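Local coordinates for putative chorismate mutase (Yersinia pestis biovar Microtus str. 91001, PDB 2GBB), which catalyses the Claisen rearrangement of chorismate to prephenate as a secreted, all-helical chorismate mutase, at residues G4-S15 / H128-L138. Sequence-based numbering, arbitrary orientation. Where two conformers were deposited one is given.
Sequences GQTAPLINERLS and HFINTIRQHNL. With SO4 (sulfate ion), chain H.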
ATOM      1  N   GLY A   4      22.615  13.777  18.564  1.00 50.43           N
ATOM      2  CA  GLY A   4      22.421  13.189  17.222  1.00 46.86           C
ATOM      3  C   GLY A   4      22.224  11.683  17.204  1.00 44.40           C
ATOM      4  O   GLY A   4      22.501  11.018  16.199  1.00 44.97           O
ATOM      5  N   GLN A   5      21.737  11.122  18.306  1.00 41.96           N
ATOM      6  CA  GLN A   5      21.544   9.676  18.373  1.00 39.54           C
ATOM      7  C   GLN A   5      20.076   9.161  18.299  1.00 36.86           C
ATOM      8  O   GLN A   5      19.820   7.999  18.578  1.00 34.59           O
ATOM      9  CB  GLN A   5      22.281   9.095  19.592  1.00 40.81           C
ATOM     10  CG  GLN A   5      23.833   9.239  19.581  1.00 44.79           C
ATOM     11  CD  GLN A   5      24.492   9.025  18.199  1.00 50.64           C
ATOM     12  OE1 GLN A   5      24.234   8.030  17.481  1.00 52.03           O
ATOM     13  NE2 GLN A   5      25.356   9.965  17.829  1.00 51.17           N
ATOM     14  N   THR A   6      19.130  10.014  17.889  1.00 34.78           N
ATOM     15  CA  THR A   6      17.714   9.617  17.843  1.00 32.42           C
ATOM     16  C   THR A   6      17.356   8.862  16.566  1.00 31.46           C
ATOM     17  O   THR A   6      16.698   7.824  16.614  1.00 30.64           O
ATOM     18  CB  THR A   6      16.755  10.833  18.030  1.00 32.95           C
ATOM     19  OG1 THR A   6      17.069  11.491  19.260  1.00 33.15           O
ATOM     20  CG2 THR A   6      15.286  10.356  18.114  1.00 32.02           C
ATOM     21  N   ALA A   7      17.793   9.389  15.426  1.00 29.65           N
ATOM     22  CA  ALA A   7      17.479   8.790  14.129  1.00 29.32           C
ATOM     23  C   ALA A   7      17.738   7.295  14.008  1.00 29.01           C
ATOM     24  O   ALA A   7      16.918   6.608  13.398  1.00 30.91           O
ATOM     25  CB  ALA A   7      18.173   9.531  13.013  1.00 29.13           C
ATOM     26  N   PRO A   8      18.884   6.780  14.534  1.00 28.45           N
ATOM     27  CA  PRO A   8      19.150   5.333  14.493  1.00 27.53           C
ATOM     28  C   PRO A   8      18.041   4.513  15.149  1.00 26.86           C
ATOM     29  O   PRO A   8      17.675   3.421  14.668  1.00 27.52           O
ATOM     30  CB  PRO A   8      20.463   5.199  15.276  1.00 27.21           C
ATOM     31  CG  PRO A   8      21.192   6.532  15.063  1.00 28.06           C
ATOM     32  CD  PRO A   8      20.026   7.530  15.110  1.00 28.50           C
ATOM     33  N   LEU A   9      17.481   5.054  16.216  1.00 25.73           N
ATOM     34  CA  LEU A   9      16.364   4.416  16.928  1.00 25.19           C
ATOM     35  C   LEU A   9      15.081   4.445  16.122  1.00 23.88           C
ATOM     36  O   LEU A   9      14.367   3.447  16.064  1.00 23.60           O
ATOM     37  CB  LEU A   9      16.172   5.054  18.318  1.00 25.81           C
ATOM     38  CG  LEU A   9      17.459   5.052  19.186  1.00 28.41           C
ATOM     39  CD1 LEU A   9      17.469   6.113  20.284  1.00 31.02           C
ATOM     40  CD2 LEU A   9      17.684   3.669  19.804  1.00 32.14           C
ATOM     41  N   ILE A  10      14.799   5.575  15.491  1.00 23.17           N
ATOM     42  CA  ILE A  10      13.615   5.708  14.661  1.00 24.28           C
ATOM     43  C   ILE A  10      13.704   4.757  13.460  1.00 25.31           C
ATOM     44  O   ILE A  10      12.755   4.018  13.131  1.00 24.12           O
ATOM     45  CB  ILE A  10      13.507   7.159  14.188  1.00 23.83           C
ATOM     46  CG1 ILE A  10      13.162   8.084  15.385  1.00 23.41           C
ATOM     47  CG2 ILE A  10      12.552   7.274  13.035  1.00 24.71           C
ATOM     48  CD1 ILE A  10      13.157   9.596  15.033  1.00 24.90           C
ATOM     49  N   ASN A  11      14.889   4.726  12.845  1.00 26.22           N
ATOM     50  CA  ASN A  11      15.161   3.731  11.819  1.00 27.81           C
ATOM     51  C   ASN A  11      14.919   2.273  12.216  1.00 27.53           C
ATOM     52  O   ASN A  11      14.290   1.531  11.461  1.00 29.12           O
ATOM     53  CB  ASN A  11      16.580   3.923  11.247  1.00 28.17           C
ATOM     54  CG  ASN A  11      16.870   2.968  10.123  1.00 30.66           C
ATOM     55  OD1 ASN A  11      16.372   3.145   9.024  1.00 28.57           O
ATOM     56  ND2 ASN A  11      17.635   1.914  10.409  1.00 33.20           N
ATOM     57  N   GLU A  12      15.442   1.852  13.362  1.00 28.43           N
ATOM     58  CA  GLU A  12      15.222   0.488  13.881  1.00 27.72           C
ATOM     59  C   GLU A  12      13.754   0.205  14.187  1.00 27.23           C
ATOM     60  O   GLU A  12      13.286  -0.902  13.937  1.00 26.65           O
ATOM     61  CB  GLU A  12      16.050   0.251  15.158  0.50 27.97           C
ATOM     62  CG  GLU A  12      17.598   0.382  15.027  0.50 28.56           C
ATOM     63  CD  GLU A  12      18.277   0.802  16.348  0.50 29.10           C
ATOM     64  OE1 GLU A  12      19.342   1.489  16.328  0.50 30.86           O
ATOM     65  OE2 GLU A  12      17.736   0.452  17.418  0.50 29.61           O
ATOM     66  N   ARG A  13      13.026   1.184  14.737  1.00 26.23           N
ATOM     67  CA  ARG A  13      11.565   1.016  14.921  1.00 25.16           C
ATOM     68  C   ARG A  13      10.896   0.627  13.565  1.00 23.67           C
ATOM     69  O   ARG A  13      10.148  -0.338  13.463  1.00 22.55           O
ATOM     70  CB  ARG A  13      10.937   2.288  15.504  1.00 24.52           C
ATOM     71  CG  ARG A  13       9.485   2.046  16.070  1.00 26.01           C
ATOM     72  CD  ARG A  13       8.906   3.242  16.850  1.00 28.08           C
ATOM     73  NE  ARG A  13       7.591   2.899  17.397  1.00 33.17           N
ATOM     74  CZ  ARG A  13       6.451   2.889  16.700  1.00 33.93           C
ATOM     75  NH1 ARG A  13       6.439   3.257  15.421  1.00 32.83           N
ATOM     76  NH2 ARG A  13       5.311   2.505  17.295  1.00 31.29           N
ATOM     77  N   LEU A  14      11.228   1.371  12.524  1.00 22.78           N
ATOM     78  CA  LEU A  14      10.617   1.188  11.200  1.00 23.28           C
ATOM     79  C   LEU A  14      11.077  -0.124  10.499  1.00 23.96           C
ATOM     80  O   LEU A  14      10.399  -0.639   9.633  1.00 24.13           O
ATOM     81  CB  LEU A  14      10.884   2.443  10.327  1.00 21.88           C
ATOM     82  CG  LEU A  14      10.148   3.758  10.647  1.00 19.41           C
ATOM     83  CD1 LEU A  14      10.714   4.935   9.820  1.00 19.56           C
ATOM     84  CD2 LEU A  14       8.651   3.642  10.353  1.00 24.72           C
ATOM     85  N   SER A  15      12.198  -0.712  10.927  1.00 26.33           N
ATOM     86  CA  SER A  15      12.640  -2.022  10.370  1.00 26.85           C
ATOM     87  C   SER A  15      11.691  -3.204  10.713  1.00 26.16           C
ATOM     88  O   SER A  15      11.785  -4.230  10.110  1.00 27.14           O
ATOM     89  CB  SER A  15      14.059  -2.376  10.839  1.00 27.41           C
ATOM     90  OG  SER A  15      14.041  -2.575  12.242  1.00 31.26           O
ATOM     91  N   HIS A 128      20.936  14.451   8.042  1.00 47.33           N
ATOM     92  CA  HIS A 128      21.248  13.329   8.882  1.00 46.34           C
ATOM     93  C   HIS A 128      20.078  12.342   8.974  1.00 45.32           C
ATOM     94  O   HIS A 128      20.287  11.138   8.866  1.00 44.70           O
ATOM     95  CB  HIS A 128      21.665  13.793  10.279  1.00 47.08           C
ATOM     96  CG  HIS A 128      22.117  12.674  11.163  1.00 48.49           C
ATOM     97  ND1 HIS A 128      23.276  11.961  10.925  1.00 49.36           N
ATOM     98  CD2 HIS A 128      21.564  12.140  12.279  1.00 50.19           C
ATOM     99  CE1 HIS A 128      23.418  11.037  11.863  1.00 52.89           C
ATOM    100  NE2 HIS A 128      22.388  11.119  12.692  1.00 52.05           N
ATOM    101  N   PHE A 129      18.856  12.851   9.160  1.00 44.00           N
ATOM    102  CA  PHE A 129      17.664  11.999   9.210  1.00 43.15           C
ATOM    103  C   PHE A 129      17.476  11.221   7.915  1.00 44.44           C
ATOM    104  O   PHE A 129      17.343   9.990   7.925  1.00 44.37           O
ATOM    105  CB  PHE A 129      16.410  12.830   9.527  1.00 41.55           C
ATOM    106  CG  PHE A 129      16.045  12.837  10.987  1.00 38.62           C
ATOM    107  CD1 PHE A 129      16.962  13.253  11.949  1.00 35.01           C
ATOM    108  CD2 PHE A 129      14.770  12.439  11.409  1.00 35.33           C
ATOM    109  CE1 PHE A 129      16.606  13.272  13.305  1.00 32.99           C
ATOM    110  CE2 PHE A 129      14.423  12.451  12.769  1.00 31.06           C
ATOM    111  CZ  PHE A 129      15.331  12.866  13.700  1.00 33.34           C
ATOM    112  N   ILE A 130      17.500  11.921   6.791  1.00 45.71           N
ATOM    113  CA  ILE A 130      17.434  11.221   5.502  1.00 47.78           C
ATOM    114  C   ILE A 130      18.489  10.103   5.340  1.00 47.79           C
ATOM    115  O   ILE A 130      18.153   8.962   5.004  1.00 48.99           O
ATOM    116  CB  ILE A 130      17.503  12.201   4.313  1.00 47.89           C
ATOM    117  CG1 ILE A 130      16.295  13.154   4.343  1.00 48.81           C
ATOM    118  CG2 ILE A 130      17.646  11.412   2.966  1.00 48.88           C
ATOM    119  CD1 ILE A 130      14.971  12.493   3.964  1.00 49.63           C
ATOM    120  N   ASN A 131      19.749  10.425   5.599  1.00 47.64           N
ATOM    121  CA  ASN A 131      20.837   9.464   5.400  1.00 47.20           C
ATOM    122  C   ASN A 131      20.799   8.296   6.378  1.00 45.87           C
ATOM    123  O   ASN A 131      21.401   7.237   6.110  1.00 45.66           O
ATOM    124  CB  ASN A 131      22.212  10.169   5.478  1.00 48.09           C
ATOM    125  CG  ASN A 131      22.428  11.198   4.345  1.00 51.15           C
ATOM    126  OD1 ASN A 131      21.746  11.171   3.300  1.00 53.06           O
ATOM    127  ND2 ASN A 131      23.380  12.115   4.558  1.00 52.97           N
ATOM    128  N   THR A 132      20.095   8.483   7.502  1.00 43.83           N
ATOM    129  CA  THR A 132      20.102   7.506   8.594  1.00 42.20           C
ATOM    130  C   THR A 132      18.832   6.673   8.584  1.00 41.87           C
ATOM    131  O   THR A 132      18.855   5.489   8.888  1.00 41.93           O
ATOM    132  CB  THR A 132      20.215   8.186   9.993  1.00 42.12           C
ATOM    133  OG1 THR A 132      21.315   9.089   9.996  1.00 41.41           O
ATOM    134  CG2 THR A 132      20.394   7.149  11.106  1.00 40.58           C
ATOM    135  N   ILE A 133      17.711   7.308   8.278  1.00 40.88           N
ATOM    136  CA  ILE A 133      16.464   6.584   8.266  1.00 40.58           C
ATOM    137  C   ILE A 133      16.224   6.177   6.814  1.00 41.41           C
ATOM    138  O   ILE A 133      15.671   6.933   6.028  1.00 40.64           O
ATOM    139  CB  ILE A 133      15.292   7.428   8.842  1.00 40.23           C
ATOM    140  CG1 ILE A 133      15.622   7.913  10.269  1.00 38.53           C
ATOM    141  CG2 ILE A 133      14.020   6.593   8.864  1.00 38.88           C
ATOM    142  CD1 ILE A 133      14.846   9.134  10.715  1.00 36.71           C
ATOM    143  N   ARG A 134      16.728   4.995   6.471  1.00 42.37           N
ATOM    144  CA  ARG A 134      16.517   4.394   5.161  1.00 44.08           C
ATOM    145  C   ARG A 134      16.003   2.959   5.328  1.00 42.53           C
ATOM    146  O   ARG A 134      16.617   2.145   6.017  1.00 42.62           O
ATOM    147  CB  ARG A 134      17.794   4.425   4.276  1.00 43.95           C
ATOM    148  CG  ARG A 134      19.154   4.674   4.941  1.00 46.79           C
ATOM    149  CD  ARG A 134      20.307   4.802   3.862  1.00 49.34           C
ATOM    150  NE  ARG A 134      20.473   3.599   3.008  1.00 58.21           N
ATOM    151  CZ  ARG A 134      20.138   3.522   1.710  1.00 62.12           C
ATOM    152  NH1 ARG A 134      19.640   4.584   1.072  1.00 63.05           N
ATOM    153  NH2 ARG A 134      20.302   2.376   1.037  1.00 62.69           N
ATOM    154  N   GLN A 135      14.849   2.676   4.746  1.00 41.01           N
ATOM    155  CA  GLN A 135      14.288   1.323   4.743  1.00 39.69           C
ATOM    156  C   GLN A 135      13.659   1.132   3.359  1.00 38.26           C
ATOM    157  O   GLN A 135      13.224   2.096   2.716  1.00 37.30           O
ATOM    158  CB  GLN A 135      13.178   1.105   5.805  1.00 40.69           C
ATOM    159  CG  GLN A 135      13.509   1.184   7.318  1.00 40.48           C
ATOM    160  CD  GLN A 135      14.431   0.071   7.819  1.00 47.07           C
ATOM    161  OE1 GLN A 135      14.342  -1.104   7.399  1.00 48.12           O
ATOM    162  NE2 GLN A 135      15.335   0.439   8.731  1.00 48.00           N
ATOM    163  N   HIS A 136      13.624  -0.117   2.905  1.00 37.40           N
ATOM    164  CA  HIS A 136      12.841  -0.463   1.744  1.00 36.48           C
ATOM    165  C   HIS A 136      11.396   0.053   1.953  1.00 35.58           C
ATOM    166  O   HIS A 136      10.846  -0.012   3.061  1.00 33.68           O
ATOM    167  CB  HIS A 136      12.878  -1.971   1.520  1.00 37.06           C
ATOM    168  CG  HIS A 136      12.247  -2.404   0.233  1.00 38.09           C
ATOM    169  ND1 HIS A 136      12.649  -1.920  -0.998  1.00 39.70           N
ATOM    170  CD2 HIS A 136      11.242  -3.276  -0.014  1.00 39.19           C
ATOM    171  CE1 HIS A 136      11.913  -2.478  -1.944  1.00 41.63           C
ATOM    172  NE2 HIS A 136      11.051  -3.303  -1.374  1.00 41.42           N
ATOM    173  N   ASN A 137      10.821   0.636   0.900  1.00 34.40           N
ATOM    174  CA  ASN A 137       9.428   1.107   0.943  1.00 32.49           C
ATOM    175  C   ASN A 137       9.161   2.347   1.779  1.00 31.96           C
ATOM    176  O   ASN A 137       8.031   2.672   2.072  1.00 32.07           O
ATOM    177  CB  ASN A 137       8.534  -0.042   1.363  1.00 30.95           C
ATOM    178  CG  ASN A 137       8.286  -0.999   0.247  1.00 30.46           C
ATOM    179  OD1 ASN A 137       8.589  -0.567  -0.951  1.00 34.51           O
ATOM    180  ND2 ASN A 137       7.789  -2.115   0.445  1.00 24.70           N
ATOM    181  N   LEU A 138      10.206   3.075   2.136  1.00 32.57           N
ATOM    182  CA  LEU A 138      10.053   4.303   2.899  1.00 32.33           C
ATOM    183  C   LEU A 138      10.602   5.471   2.087  1.00 32.98           C
ATOM    184  O   LEU A 138      11.758   5.440   1.674  1.00 34.20           O
ATOM    185  CB  LEU A 138      10.889   4.171   4.162  1.00 32.30           C
ATOM    186  CG  LEU A 138      10.540   4.860   5.482  1.00 31.89           C
ATOM    187  CD1 LEU A 138      11.782   5.494   6.023  1.00 34.04           C
ATOM    188  CD2 LEU A 138       9.359   5.791   5.464  1.00 28.33           C
TER
HETATM  189  S   SO4 H 202      24.938  12.521   7.765  0.50 54.39           S
HETATM  190  O1  SO4 H 202      24.833  13.921   8.191  0.50 53.14           O
HETATM  191  O2  SO4 H 202      25.986  11.869   8.568  0.50 52.81           O
HETATM  192  O3  SO4 H 202      23.685  11.834   8.022  0.50 52.80           O
HETATM  193  O4  SO4 H 202      25.231  12.422   6.338  0.50 51.10           O
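A7 sets its methyl over one face of the F129 ring, CB lying 4.2 Å from the ring centroid, a CH-pi contact. I10 reaches the same ring obliquely at its far end, its CD1 3.9 Å from F129 CE2, while F147 and F150 of helix 140-150 also meet this phenyl. The H128 imidazole has T132 OG1 over the centre of one face, where that hydroxyl donates to H128 O. At the imidazole's edge sits a sulfate, probably from the crystallisation liquor, bonded through H128 ND1 and N131 ND2. The other branch of T132, its CG2 methyl, lies 3.8 Å from A7 CB and touches the P8 ring.

Helix 7-14 and the 128-132 end of helix 126-132 run in roughly the same direction, 38° apart, joining the N-terminal helix of this type II (AroQ) chorismate mutase bundle to its C-terminal region. Past T132 the chain leaves the helix yet keeps following 7-14. I133 crosses I10 and L14 obliquely, CD1 on I10 CG2 and CG2 3.8 Å from L14 CD1; L138, ending the type II beta turn from Q135, brings CD1 to the same L14 methyl and also meets I72, a probable substrate-binding residue.

N11 OD1 takes both hydrogen bonds that cross here, its CG anti to the backbone N (chi1 -176°). Q135, bent at chi2, brings NE2 within 2.9 Å of N11 OD1, approaching from well above the carbonyl plane, with the two amides 34° apart. R134 N adds a weak bond. Q135 OE1 lies 3.5 Å from S15 CA. Two residues after N11, R13 extends away from 128-138 and its NH1 bonds a citrate, probably from the crystallisation liquor, consistent with its predicted role in holding substrate.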